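Local coordinates for Serine/threonine-protein kinase Tel1 (Chaetomium thermophilum, PDB 6SKY) that phosphorylates serine and threonine residues of proteins with ATP and probably serves as a DNA damage sensor that switches on checkpoint signalling, at residues A2591-L2595 with K2606-K2610; R1439-P1445 with D1483-F1487; L1839-N1844 with A1877-M1883; K2207-A2211 with M2226-I2230. All coordinates share one frame; numbering follows the deposited sequence.

Contact 1 of 4, residues A2591-L2595 with K2606-K2610; sequences APKIL and KQLVK. With AGS (phosphothiophosphoric acid-adenylate ester), chain C.
K2593 to L2595 run antiparallel to K2606 to K2610 as the two arms of a beta hairpin in the N-lobe sheet of the kinase; V2609 N gives K2593 O a nearly straight hydrogen bond of 2.9 Å (176° at the hydrogen), and L2595 and Q2607 exchange a pair of backbone bonds. I2594 and L2608, the non-hydrogen-bonded pair between them, share the sheet face that turns to the nucleotide. There I2594 CG2 lies against K2606 CE at 3.6 Å, while L2608 puts CD1 3.7 Å from N6 of the bound ATP analogue and so helps wall its adenine. On the other face V2609 is flanked by two neighbours, its CG2 4.0 Å from L2595 CD1 and its CB 4.0 Å from K2593 CG; helix 2507-2522 packs over this face, with Y2517 hydrogen-bonded to Q2607 OE1. Beyond CG, K2593 doubles back through bends at chi3 (69°) and chi4 (72°), which return NZ to A2591 O at 3.0 Å, in the carbonyl plane. Its ammonium also makes a cation-pi contact with Y2529. A leucine in place of K2593 is likely to leave A2591 O without this donor and the Y2529 ring without its cation. K2610, extended beyond CG, reaches the alpha phosphate near a bound magnesium ion, where its NZ makes a weak hydrogen bond of 3.5 Å to AGS O2A.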
loop_
_atom_site.group_PDB
_atom_site.type_symbol
_atom_site.label_atom_id
_atom_site.label_comp_id
_atom_site.label_asym_id
_atom_site.label_seq_id
_atom_site.Cartn_x
_atom_site.Cartn_y
_atom_site.Cartn_z
ATOM N N ALA A 2591 -27.916 48.685 -15.505
ATOM C CA ALA A 2591 -26.508 49.046 -15.556
ATOM C C ALA A 2591 -25.796 48.739 -14.247
ATOM O O ALA A 2591 -26.053 49.402 -13.237
ATOM C CB ALA A 2591 -26.366 50.531 -15.886
ATOM N N PRO A 2592 -24.903 47.751 -14.217
ATOM C CA PRO A 2592 -24.082 47.548 -13.017
ATOM C C PRO A 2592 -23.010 48.621 -12.949
ATOM O O PRO A 2592 -22.224 48.782 -13.880
ATOM C CB PRO A 2592 -23.483 46.155 -13.229
ATOM C CG PRO A 2592 -23.471 45.976 -14.681
ATOM C CD PRO A 2592 -24.622 46.747 -15.253
ATOM N N LYS A 2593 -22.986 49.364 -11.854
ATOM C CA LYS A 2593 -22.061 50.474 -11.717
ATOM C C LYS A 2593 -20.901 50.091 -10.816
ATOM O O LYS A 2593 -21.080 49.408 -9.808
ATOM C CB LYS A 2593 -22.773 51.711 -11.176
ATOM C CG LYS A 2593 -23.879 51.428 -10.209
ATOM C CD LYS A 2593 -24.797 52.617 -10.096
ATOM C CE LYS A 2593 -25.587 52.819 -11.360
ATOM N NZ LYS A 2593 -26.624 51.780 -11.525
ATOM N N ILE A 2594 -19.712 50.537 -11.185
ATOM C CA ILE A 2594 -18.489 50.184 -10.484
ATOM C C ILE A 2594 -18.045 51.413 -9.707
ATOM O O ILE A 2594 -17.451 52.337 -10.262
ATOM C CB ILE A 2594 -17.395 49.694 -11.439
ATOM C CG1 ILE A 2594 -17.841 48.435 -12.168
ATOM C CG2 ILE A 2594 -16.143 49.376 -10.677
ATOM C CD1 ILE A 2594 -18.442 48.677 -13.510
ATOM N N LEU A 2595 -18.323 51.421 -8.417
ATOM C CA LEU A 2595 -17.893 52.494 -7.539
ATOM C C LEU A 2595 -16.495 52.220 -7.023
ATOM O O LEU A 2595 -16.034 51.084 -6.994
ATOM C CB LEU A 2595 -18.841 52.638 -6.358
ATOM C CG LEU A 2595 -20.063 53.534 -6.472
ATOM C CD1 LEU A 2595 -20.921 53.153 -7.646
ATOM C CD2 LEU A 2595 -20.840 53.409 -5.198
ATOM N N LYS A 2606 -12.821 48.843 -4.851
ATOM C CA LYS A 2606 -13.836 48.962 -5.881
ATOM C C LYS A 2606 -14.976 47.995 -5.605
ATOM O O LYS A 2606 -14.825 47.002 -4.895
ATOM C CB LYS A 2606 -13.237 48.707 -7.255
ATOM C CG LYS A 2606 -12.015 49.533 -7.536
ATOM C CD LYS A 2606 -11.577 49.363 -8.962
ATOM C CE LYS A 2606 -12.694 49.733 -9.909
ATOM N NZ LYS A 2606 -12.294 49.595 -11.334
ATOM N N GLN A 2607 -16.137 48.309 -6.166
ATOM C CA GLN A 2607 -17.354 47.569 -5.876
ATOM C C GLN A 2607 -18.249 47.575 -7.095
ATOM O O GLN A 2607 -18.413 48.609 -7.738
ATOM C CB GLN A 2607 -18.120 48.185 -4.707
ATOM C CG GLN A 2607 -17.364 48.233 -3.424
ATOM C CD GLN A 2607 -17.862 49.304 -2.526
ATOM O OE1 GLN A 2607 -18.764 50.044 -2.883
ATOM N NE2 GLN A 2607 -17.283 49.402 -1.348
ATOM N N LEU A 2608 -18.834 46.432 -7.405
ATOM C CA LEU A 2608 -19.976 46.385 -8.300
ATOM C C LEU A 2608 -21.220 46.556 -7.452
ATOM O O LEU A 2608 -21.423 45.810 -6.493
ATOM C CB LEU A 2608 -20.055 45.071 -9.066
ATOM C CG LEU A 2608 -19.031 44.691 -10.114
ATOM C CD1 LEU A 2608 -18.096 43.689 -9.541
ATOM C CD2 LEU A 2608 -19.741 44.105 -11.298
ATOM N N VAL A 2609 -22.038 47.538 -7.791
ATOM C CA VAL A 2609 -23.341 47.713 -7.174
ATOM C C VAL A 2609 -24.334 47.113 -8.155
ATOM O O VAL A 2609 -24.716 47.746 -9.137
ATOM C CB VAL A 2609 -23.637 49.182 -6.870
ATOM C CG1 VAL A 2609 -24.899 49.294 -6.078
ATOM C CG2 VAL A 2609 -22.500 49.791 -6.100
ATOM N N LYS A 2610 -24.733 45.875 -7.907
ATOM C CA LYS A 2610 -25.488 45.097 -8.872
ATOM C C LYS A 2610 -26.963 45.171 -8.528
ATOM O O LYS A 2610 -27.362 44.838 -7.411
ATOM C CB LYS A 2610 -25.015 43.648 -8.887
ATOM C CG LYS A 2610 -24.847 43.075 -10.266
ATOM C CD LYS A 2610 -24.150 41.746 -10.193
ATOM C CE LYS A 2610 -23.701 41.279 -11.557
ATOM N NZ LYS A 2610 -22.923 40.011 -11.460
HETATM P PG AGS C . -23.100 38.099 -18.986
HETATM S S1G AGS C . -22.033 36.788 -19.956
HETATM O O2G AGS C . -23.503 37.542 -17.595
HETATM O O3G AGS C . -24.383 38.429 -19.796
HETATM P PB AGS C . -21.162 39.460 -17.703
HETATM O O1B AGS C . -20.606 38.114 -17.478
HETATM O O2B AGS C . -20.172 40.497 -18.228
HETATM O O3B AGS C . -22.307 39.413 -18.774
HETATM P PA AGS C . -21.209 41.365 -15.734
HETATM O O1A AGS C . -22.058 42.486 -16.149
HETATM O O2A AGS C . -21.119 41.155 -14.224
HETATM O O3A AGS C . -21.727 40.005 -16.339
HETATM O "O5'" AGS C . -19.790 41.614 -16.350
HETATM C "C5'" AGS C . -19.043 42.757 -15.914
HETATM C "C4'" AGS C . -17.613 42.628 -16.360
HETATM O "O4'" AGS C . -16.749 42.726 -15.214
HETATM C "C3'" AGS C . -17.250 41.313 -17.036
HETATM O "O3'" AGS C . -16.218 41.500 -17.996
HETATM C "C2'" AGS C . -16.791 40.446 -15.867
HETATM O "O2'" AGS C . -15.807 39.511 -16.280
HETATM C "C1'" AGS C . -16.171 41.470 -14.916
HETATM N N9 AGS C . -16.419 41.178 -13.513
HETATM C C8 AGS C . -17.564 40.667 -12.969
HETATM N N7 AGS C . -17.512 40.509 -11.671
HETATM C C5 AGS C . -16.245 40.952 -11.338
HETATM C C6 AGS C . -15.565 41.040 -10.111
HETATM N N6 AGS C . -16.095 40.677 -8.942
HETATM N N1 AGS C . -14.309 41.525 -10.126
HETATM C C2 AGS C . -13.774 41.891 -11.292
HETATM N N3 AGS C . -14.316 41.852 -12.509
HETATM C C4 AGS C . -15.560 41.367 -12.463
#

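Contact 2 of 4, residues R1439-P1445 with D1483-F1487; sequences RVFVVDP and DLRVF
V1443 and F1487 mark the closest backbone approach, 6.0 Å between their CA atoms, where the chain leading out of helix 1429-1441 turns past the last turns of helix 1470-1487. A type I beta turn from F1441 to D1444, closed by D1444 N to F1441 O at 3.0 Å, carries V1442 and V1443 against that helix; no hydrogen bond crosses the contact. F1487 does much of the packing. A chi1 of 175° turns the F1487 ring away from its own backbone N and toward the turn, where V1443 CA sits 4.2 Å above one face, offset toward the rim. P1445 CG comes to F1487 CE1 at 4.3 Å. Farther along, V1443 CG1 rests 3.6 Å from D1483 CB, and V1442 CG1 meets L1484 CD2 at 3.9 Å. At the other end, R1439 bends at chi3 (47°) and brings NH1 to D1483 OD2 at 3.5 Å, a long salt bridge that meets the guanidinium at its edge, the two planes 37° apart. Trimming F1487 to an alanine would probably open a gap beside V1443 and leave P1445 without this apolar neighbour. In this alpha-solenoid region the turn is backed by helix 1448-1461, whose A1451, L1452 and T1455 touch V1442, while helix 1502-1521 packs behind the other segment, F1511 on L1484 and A1508 on F1487.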
loop_
_atom_site.group_PDB
_atom_site.type_symbol
_atom_site.label_atom_id
_atom_site.label_comp_id
_atom_site.label_asym_id
_atom_site.label_seq_id
_atom_site.Cartn_x
_atom_site.Cartn_y
_atom_site.Cartn_z
ATOM N N ARG A 1439 38.467 65.954 1.106
ATOM C CA ARG A 1439 38.452 64.859 2.066
ATOM C C ARG A 1439 39.644 63.925 1.902
ATOM O O ARG A 1439 39.951 63.162 2.822
ATOM C CB ARG A 1439 37.147 64.081 1.924
ATOM C CG ARG A 1439 36.766 63.252 3.129
ATOM C CD ARG A 1439 35.427 62.589 2.904
ATOM N NE ARG A 1439 35.373 61.969 1.589
ATOM C CZ ARG A 1439 35.828 60.751 1.324
ATOM N NH1 ARG A 1439 36.364 60.019 2.289
ATOM N NH2 ARG A 1439 35.744 60.266 0.094
ATOM N N VAL A 1440 40.328 63.970 0.761
ATOM C CA VAL A 1440 41.515 63.145 0.564
ATOM C C VAL A 1440 42.717 63.755 1.267
ATOM O O VAL A 1440 43.483 63.056 1.938
ATOM C CB VAL A 1440 41.789 62.955 -0.936
ATOM C CG1 VAL A 1440 43.147 62.317 -1.144
ATOM C CG2 VAL A 1440 40.695 62.117 -1.568
ATOM N N PHE A 1441 42.909 65.067 1.115
ATOM C CA PHE A 1441 44.045 65.728 1.741
ATOM C C PHE A 1441 43.858 65.901 3.237
ATOM O O PHE A 1441 44.848 66.047 3.958
ATOM C CB PHE A 1441 44.285 67.087 1.094
ATOM C CG PHE A 1441 44.407 67.028 -0.392
ATOM C CD1 PHE A 1441 45.508 66.441 -0.984
ATOM C CD2 PHE A 1441 43.420 67.556 -1.202
ATOM C CE1 PHE A 1441 45.621 66.381 -2.354
ATOM C CE2 PHE A 1441 43.531 67.501 -2.571
ATOM C CZ PHE A 1441 44.633 66.914 -3.148
ATOM N N VAL A 1442 42.614 65.888 3.716
ATOM C CA VAL A 1442 42.366 66.087 5.142
ATOM C C VAL A 1442 43.084 65.041 5.986
ATOM O O VAL A 1442 43.486 65.317 7.122
ATOM C CB VAL A 1442 40.847 66.096 5.399
ATOM C CG1 VAL A 1442 40.537 65.899 6.862
ATOM C CG2 VAL A 1442 40.253 67.398 4.916
ATOM N N VAL A 1443 43.299 63.846 5.446
ATOM C CA VAL A 1443 43.904 62.764 6.216
ATOM C C VAL A 1443 45.331 62.513 5.750
ATOM O O VAL A 1443 45.832 61.387 5.823
ATOM C CB VAL A 1443 43.060 61.480 6.127
ATOM C CG1 VAL A 1443 41.702 61.715 6.735
ATOM C CG2 VAL A 1443 42.918 61.037 4.687
ATOM N N ASP A 1444 45.993 63.555 5.260
ATOM C CA ASP A 1444 47.390 63.462 4.867
ATOM C C ASP A 1444 48.253 64.142 5.920
ATOM O O ASP A 1444 48.001 65.313 6.233
ATOM C CB ASP A 1444 47.601 64.115 3.505
ATOM C CG ASP A 1444 48.977 63.862 2.949
ATOM O OD1 ASP A 1444 49.604 62.861 3.346
ATOM O OD2 ASP A 1444 49.437 64.669 2.116
ATOM N N PRO A 1445 49.257 63.474 6.499
ATOM C CA PRO A 1445 50.082 64.135 7.526
ATOM C C PRO A 1445 50.712 65.436 7.064
ATOM O O PRO A 1445 50.879 66.356 7.875
ATOM C CB PRO A 1445 51.140 63.074 7.847
ATOM C CG PRO A 1445 50.466 61.792 7.557
ATOM C CD PRO A 1445 49.599 62.049 6.359
ATOM N N ASP A 1483 37.319 58.723 8.598
ATOM C CA ASP A 1483 38.709 58.918 8.199
ATOM C C ASP A 1483 39.486 59.731 9.223
ATOM O O ASP A 1483 40.691 59.519 9.386
ATOM C CB ASP A 1483 38.783 59.583 6.828
ATOM C CG ASP A 1483 38.706 58.583 5.692
ATOM O OD1 ASP A 1483 38.481 57.389 5.971
ATOM O OD2 ASP A 1483 38.878 58.989 4.524
ATOM N N LEU A 1484 38.829 60.648 9.930
ATOM C CA LEU A 1484 39.511 61.367 11.000
ATOM C C LEU A 1484 39.829 60.438 12.162
ATOM O O LEU A 1484 40.965 60.403 12.645
ATOM C CB LEU A 1484 38.666 62.545 11.472
ATOM C CG LEU A 1484 38.688 63.746 10.533
ATOM C CD1 LEU A 1484 37.809 64.855 11.067
ATOM C CD2 LEU A 1484 40.112 64.223 10.332
ATOM N N ARG A 1485 38.837 59.671 12.623
ATOM C CA ARG A 1485 39.071 58.739 13.716
ATOM C C ARG A 1485 40.183 57.758 13.386
ATOM O O ARG A 1485 40.921 57.336 14.281
ATOM C CB ARG A 1485 37.785 57.990 14.054
ATOM C CG ARG A 1485 37.918 57.052 15.233
ATOM C CD ARG A 1485 38.318 57.808 16.485
ATOM N NE ARG A 1485 37.214 58.590 17.027
ATOM C CZ ARG A 1485 37.345 59.489 17.994
ATOM N NH1 ARG A 1485 38.535 59.729 18.520
ATOM N NH2 ARG A 1485 36.286 60.154 18.432
ATOM N N VAL A 1486 40.327 57.385 12.114
ATOM C CA VAL A 1486 41.474 56.565 11.734
ATOM C C VAL A 1486 42.749 57.400 11.741
ATOM O O VAL A 1486 43.820 56.919 12.125
ATOM C CB VAL A 1486 41.237 55.902 10.366
ATOM C CG1 VAL A 1486 42.482 55.176 9.900
ATOM C CG2 VAL A 1486 40.078 54.937 10.446
ATOM N N PHE A 1487 42.652 58.667 11.335
ATOM C CA PHE A 1487 43.830 59.524 11.254
ATOM C C PHE A 1487 44.366 59.893 12.631
ATOM O O PHE A 1487 45.568 60.127 12.784
ATOM C CB PHE A 1487 43.489 60.785 10.460
ATOM C CG PHE A 1487 44.597 61.796 10.403
ATOM C CD1 PHE A 1487 45.785 61.508 9.762
ATOM C CD2 PHE A 1487 44.434 63.047 10.968
ATOM C CE1 PHE A 1487 46.794 62.442 9.702
ATOM C CE2 PHE A 1487 45.444 63.985 10.911
ATOM C CZ PHE A 1487 46.623 63.682 10.277
#

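Contact 3 of 4, residues L1839-N1844 with A1877-M1883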
loop_
_atom_site.group_PDB
_atom_site.type_symbol
_atom_site.label_atom_id
_atom_site.label_comp_id
_atom_site.label_asym_id
_atom_site.label_seq_id
_atom_site.Cartn_x
_atom_site.Cartn_y
_atom_site.Cartn_z
ATOM N N LEU A 1839 30.020 35.143 -21.625
ATOM C CA LEU A 1839 28.811 34.510 -22.125
ATOM C C LEU A 1839 27.608 34.894 -21.278
ATOM O O LEU A 1839 26.513 35.111 -21.809
ATOM C CB LEU A 1839 29.009 32.999 -22.152
ATOM C CG LEU A 1839 28.060 32.151 -22.980
ATOM C CD1 LEU A 1839 28.044 32.624 -24.396
ATOM C CD2 LEU A 1839 28.504 30.724 -22.908
ATOM N N LYS A 1840 27.789 34.986 -19.961
ATOM C CA LYS A 1840 26.723 35.506 -19.113
ATOM C C LYS A 1840 26.292 36.898 -19.548
ATOM O O LYS A 1840 25.101 37.216 -19.545
ATOM C CB LYS A 1840 27.170 35.537 -17.661
ATOM C CG LYS A 1840 27.047 34.235 -16.935
ATOM C CD LYS A 1840 27.150 34.473 -15.452
ATOM C CE LYS A 1840 27.329 33.183 -14.694
ATOM N NZ LYS A 1840 26.062 32.421 -14.581
ATOM N N LEU A 1841 27.247 37.743 -19.917
ATOM C CA LEU A 1841 26.921 39.104 -20.321
ATOM C C LEU A 1841 26.207 39.132 -21.660
ATOM O O LEU A 1841 25.323 39.963 -21.872
ATOM C CB LEU A 1841 28.194 39.938 -20.370
ATOM C CG LEU A 1841 28.100 41.416 -20.703
ATOM C CD1 LEU A 1841 27.400 42.155 -19.604
ATOM C CD2 LEU A 1841 29.474 41.963 -20.905
ATOM N N LEU A 1842 26.560 38.228 -22.566
ATOM C CA LEU A 1842 25.823 38.116 -23.824
ATOM C C LEU A 1842 24.377 37.707 -23.586
ATOM O O LEU A 1842 23.448 38.268 -24.181
ATOM C CB LEU A 1842 26.503 37.109 -24.737
ATOM C CG LEU A 1842 27.474 37.685 -25.745
ATOM C CD1 LEU A 1842 27.983 36.573 -26.612
ATOM C CD2 LEU A 1842 26.774 38.730 -26.565
ATOM N N ILE A 1843 24.168 36.714 -22.728
ATOM C CA ILE A 1843 22.815 36.266 -22.428
ATOM C C ILE A 1843 22.009 37.375 -21.770
ATOM O O ILE A 1843 20.832 37.580 -22.090
ATOM C CB ILE A 1843 22.869 35.005 -21.557
ATOM C CG1 ILE A 1843 23.368 33.833 -22.389
ATOM C CG2 ILE A 1843 21.525 34.707 -20.982
ATOM C CD1 ILE A 1843 24.058 32.800 -21.583
ATOM N N ASN A 1844 22.624 38.117 -20.851
ATOM C CA ASN A 1844 21.915 39.220 -20.216
ATOM C C ASN A 1844 21.608 40.342 -21.192
ATOM O O ASN A 1844 20.585 41.011 -21.052
ATOM C CB ASN A 1844 22.714 39.748 -19.041
ATOM C CG ASN A 1844 22.536 38.915 -17.817
ATOM O OD1 ASN A 1844 23.495 38.468 -17.210
ATOM N ND2 ASN A 1844 21.296 38.691 -17.443
ATOM N N ALA A 1877 23.537 27.534 -24.211
ATOM C CA ALA A 1877 24.518 28.410 -23.584
ATOM C C ALA A 1877 24.109 28.777 -22.170
ATOM O O ALA A 1877 24.928 28.741 -21.253
ATOM C CB ALA A 1877 24.702 29.666 -24.424
ATOM N N ALA A 1878 22.844 29.143 -21.972
ATOM C CA ALA A 1878 22.383 29.498 -20.639
ATOM C C ALA A 1878 22.323 28.298 -19.713
ATOM O O ALA A 1878 22.377 28.468 -18.496
ATOM C CB ALA A 1878 21.019 30.170 -20.717
ATOM N N THR A 1879 22.204 27.089 -20.257
ATOM C CA THR A 1879 22.313 25.900 -19.422
ATOM C C THR A 1879 23.747 25.661 -18.981
ATOM O O THR A 1879 23.980 25.177 -17.872
ATOM C CB THR A 1879 21.790 24.680 -20.165
ATOM O OG1 THR A 1879 20.564 25.010 -20.815
ATOM C CG2 THR A 1879 21.526 23.564 -19.204
ATOM N N ARG A 1880 24.719 25.986 -19.836
ATOM C CA ARG A 1880 26.119 25.878 -19.437
ATOM C C ARG A 1880 26.479 26.852 -18.321
ATOM O O ARG A 1880 27.304 26.529 -17.465
ATOM C CB ARG A 1880 27.021 26.103 -20.643
ATOM C CG ARG A 1880 27.609 24.843 -21.215
ATOM C CD ARG A 1880 27.499 24.820 -22.718
ATOM N NE ARG A 1880 27.854 26.096 -23.317
ATOM C CZ ARG A 1880 27.527 26.444 -24.553
ATOM N NH1 ARG A 1880 27.880 27.625 -25.030
ATOM N NH2 ARG A 1880 26.839 25.610 -25.314
ATOM N N CYS A 1881 25.882 28.037 -18.309
ATOM C CA CYS A 1881 26.187 29.062 -17.323
ATOM C C CYS A 1881 25.405 28.908 -16.028
ATOM O O CYS A 1881 25.610 29.700 -15.107
ATOM C CB CYS A 1881 25.917 30.445 -17.909
ATOM S SG CYS A 1881 26.874 30.826 -19.372
ATOM N N GLY A 1882 24.509 27.931 -15.935
ATOM C CA GLY A 1882 23.763 27.720 -14.716
ATOM C C GLY A 1882 22.554 28.602 -14.531
ATOM O O GLY A 1882 22.106 28.785 -13.399
ATOM N N MET A 1883 22.011 29.159 -15.604
ATOM C CA MET A 1883 20.828 30.011 -15.558
ATOM C C MET A 1883 19.677 29.193 -16.130
ATOM O O MET A 1883 19.409 29.237 -17.325
ATOM C CB MET A 1883 21.045 31.286 -16.352
ATOM C CG MET A 1883 22.315 32.023 -16.032
ATOM S SD MET A 1883 22.855 33.106 -17.360
ATOM C CE MET A 1883 21.791 34.516 -17.135
#
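I1843 drives CD1 onto the backbone of A1878, 3.8 Å from its CA, and the same methyl group also lies near A1877 CB and C1881 SG. This is helix-to-helix packing in the alpha solenoid, helix 1836-1849 lying against the C-terminal end of helix 1871-1880, the next helix along the chain. L1839, one turn before I1843, also reaches the cysteine, with CD2 3.9 Å from C1881 SG; R1880 crosses this leucine at about a right angle, its NH1 bonded to L1828 O. Beyond the helix end M1883 slides past I1843 in the opposite direction and brings CE to 3.9 Å from I1843 CG2. What turns M1883 back is a Schellman motif. G1882 has a positive phi of 82°, and M1883 N bonds to A1878 O at 3.0 Å, a conformation that glycine, having no CB to meet the preceding carbonyl, takes up readily. V1886 and F1890 of helix 1884-1898 continue the packing on I1843. Across the motif lies K1840, whose positive charge probably suits the carbonyl-rich end of the helix: bent at chi4 (-76°), it hydrogen-bonds through NZ to C1881 O at 2.8 Å, tilted 24° from the carbonyl plane.

Contact 4 of 4, residues K2207-A2211 with M2226-I2230; sequences KMEAA and MLQAI
M2226 stretches across to A2210, its CE 3.5 Å from A2210 CB. The two residues belong to an antiparallel helical hairpin of the FAT domain, whose family is grouped with the TPR repeats: helices 2203-2217 and 2220-2232 lie side by side, their local axes 9.5 Å apart and their directions 163° apart. M2226 is extended beyond CG (chi3 180°), which lets its sulfur pass beside A2211 N before the methyl group arrives at A2210. A2211 contributes the other small surface, with CB 3.8 Å from L2227 CD2. The helices come nearest here, 6.0 Å between CA of A2211 and CA of M2226, as two alanines facing longer side chains permit. One turn along, CA of K2207 and CA of I2230 stand 7.2 Å apart. I2230 fills this wider interval with CD1, 3.6 Å from K2207 CB and close to the backbone N of M2208; the lysine and isoleucine slide past each other in opposite directions, and a bend at chi3 (-63°) brings K2207 CE alongside I2230 CG1. M2208 adds its methyl group at the side of the interface, CE 4.2 Å from L2227 CD2. No hydrogen bond joins the segments, so the interface is held by apolar fit.

Outside this shell, L2248 of helix 2245-2259 touches both M2208 and L2227 and so bridges the two helices. Near the loop, S2223 OG makes a weak hydrogen bond to A2211 O. On the far side of helix 2203-2217, E2209 points away from the hairpin partner, and its OE2 makes a salt bridge with R2173 NH1.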
loop_
_atom_site.group_PDB
_atom_site.type_symbol
_atom_site.label_atom_id
_atom_site.label_comp_id
_atom_site.label_asym_id
_atom_site.label_seq_id
_atom_site.Cartn_x
_atom_site.Cartn_y
_atom_site.Cartn_z
ATOM N N LYS A 2207 8.407 5.095 25.678
ATOM C CA LYS A 2207 7.598 3.971 25.234
ATOM C C LYS A 2207 6.392 4.434 24.434
ATOM O O LYS A 2207 5.967 3.738 23.506
ATOM C CB LYS A 2207 7.179 3.126 26.428
ATOM C CG LYS A 2207 8.318 2.304 26.985
ATOM C CD LYS A 2207 7.869 1.392 28.105
ATOM C CE LYS A 2207 7.359 2.183 29.288
ATOM N NZ LYS A 2207 6.926 1.314 30.410
ATOM N N MET A 2208 5.852 5.611 24.732
ATOM C CA MET A 2208 4.789 6.139 23.891
ATOM C C MET A 2208 5.301 6.526 22.516
ATOM O O MET A 2208 4.587 6.369 21.523
ATOM C CB MET A 2208 4.130 7.329 24.562
ATOM C CG MET A 2208 3.103 8.000 23.693
ATOM S SD MET A 2208 1.957 8.961 24.662
ATOM C CE MET A 2208 1.653 7.786 25.961
ATOM N N GLU A 2209 6.534 7.019 22.424
ATOM C CA GLU A 2209 7.108 7.276 21.109
ATOM C C GLU A 2209 7.304 5.985 20.327
ATOM O O GLU A 2209 7.069 5.941 19.114
ATOM C CB GLU A 2209 8.425 8.026 21.252
ATOM C CG GLU A 2209 9.114 8.295 19.941
ATOM C CD GLU A 2209 8.176 8.866 18.895
ATOM O OE1 GLU A 2209 7.385 9.775 19.232
ATOM O OE2 GLU A 2209 8.224 8.401 17.733
ATOM N N ALA A 2210 7.730 4.921 21.003
ATOM C CA ALA A 2210 7.855 3.633 20.327
ATOM C C ALA A 2210 6.506 3.134 19.827
ATOM O O ALA A 2210 6.402 2.598 18.715
ATOM C CB ALA A 2210 8.485 2.616 21.265
ATOM N N ALA A 2211 5.460 3.301 20.633
ATOM C CA ALA A 2211 4.127 2.910 20.199
ATOM C C ALA A 2211 3.668 3.733 19.007
ATOM O O ALA A 2211 2.995 3.217 18.114
ATOM C CB ALA A 2211 3.140 3.045 21.350
ATOM N N MET A 2226 1.281 -2.085 23.569
ATOM C CA MET A 2226 2.331 -1.277 24.171
ATOM C C MET A 2226 1.758 -0.133 24.994
ATOM O O MET A 2226 2.226 0.136 26.107
ATOM C CB MET A 2226 3.237 -0.757 23.069
ATOM C CG MET A 2226 4.635 -0.518 23.489
ATOM S SD MET A 2226 5.749 -0.508 22.100
ATOM C CE MET A 2226 7.261 -0.203 22.986
ATOM N N LEU A 2227 0.738 0.549 24.474
ATOM C CA LEU A 2227 0.121 1.629 25.236
ATOM C C LEU A 2227 -0.583 1.106 26.475
ATOM O O LEU A 2227 -0.540 1.739 27.532
ATOM C CB LEU A 2227 -0.861 2.399 24.366
ATOM C CG LEU A 2227 -0.336 3.302 23.263
ATOM C CD1 LEU A 2227 -1.497 3.890 22.547
ATOM C CD2 LEU A 2227 0.523 4.376 23.839
ATOM N N GLN A 2228 -1.246 -0.043 26.373
ATOM C CA GLN A 2228 -1.895 -0.609 27.550
ATOM C C GLN A 2228 -0.883 -1.037 28.597
ATOM O O GLN A 2228 -1.169 -0.966 29.793
ATOM C CB GLN A 2228 -2.765 -1.786 27.151
ATOM C CG GLN A 2228 -4.016 -1.401 26.428
ATOM C CD GLN A 2228 -4.711 -2.580 25.839
ATOM O OE1 GLN A 2228 -4.113 -3.627 25.650
ATOM N NE2 GLN A 2228 -5.985 -2.428 25.550
ATOM N N ALA A 2229 0.295 -1.492 28.176
ATOM C CA ALA A 2229 1.348 -1.789 29.138
ATOM C C ALA A 2229 1.856 -0.524 29.812
ATOM O O ALA A 2229 2.148 -0.534 31.009
ATOM C CB ALA A 2229 2.489 -2.522 28.450
ATOM N N ILE A 2230 1.993 0.569 29.059
ATOM C CA ILE A 2230 2.332 1.848 29.684
ATOM C C ILE A 2230 1.297 2.212 30.733
ATOM O O ILE A 2230 1.631 2.689 31.818
ATOM C CB ILE A 2230 2.445 2.967 28.636
ATOM C CG1 ILE A 2230 3.568 2.704 27.659
ATOM C CG2 ILE A 2230 2.697 4.279 29.301
ATOM C CD1 ILE A 2230 3.594 3.713 26.586
#

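Along the chain the contacts come strictly in series: contact 2, then 3, then 4, and contact 1 last. None touches another. Contact 2 lies near the start of the modelled chain, about 44 Å between centres from contact 3, and contact 4 is about 58 Å from contact 3 and 73 Å from contact 2, centre to centre. These three join helices of the long solenoid, and contact 4 lies well inside the FAT domain. Contact 1 alone lies in a beta sheet, in the kinase domain, about 49 Å from contact 3 and 62 Å from contact 4, centre to centre. The solenoid contacts thus belong to the helical body, remote from the nucleotide pocket that contact 1 helps to form.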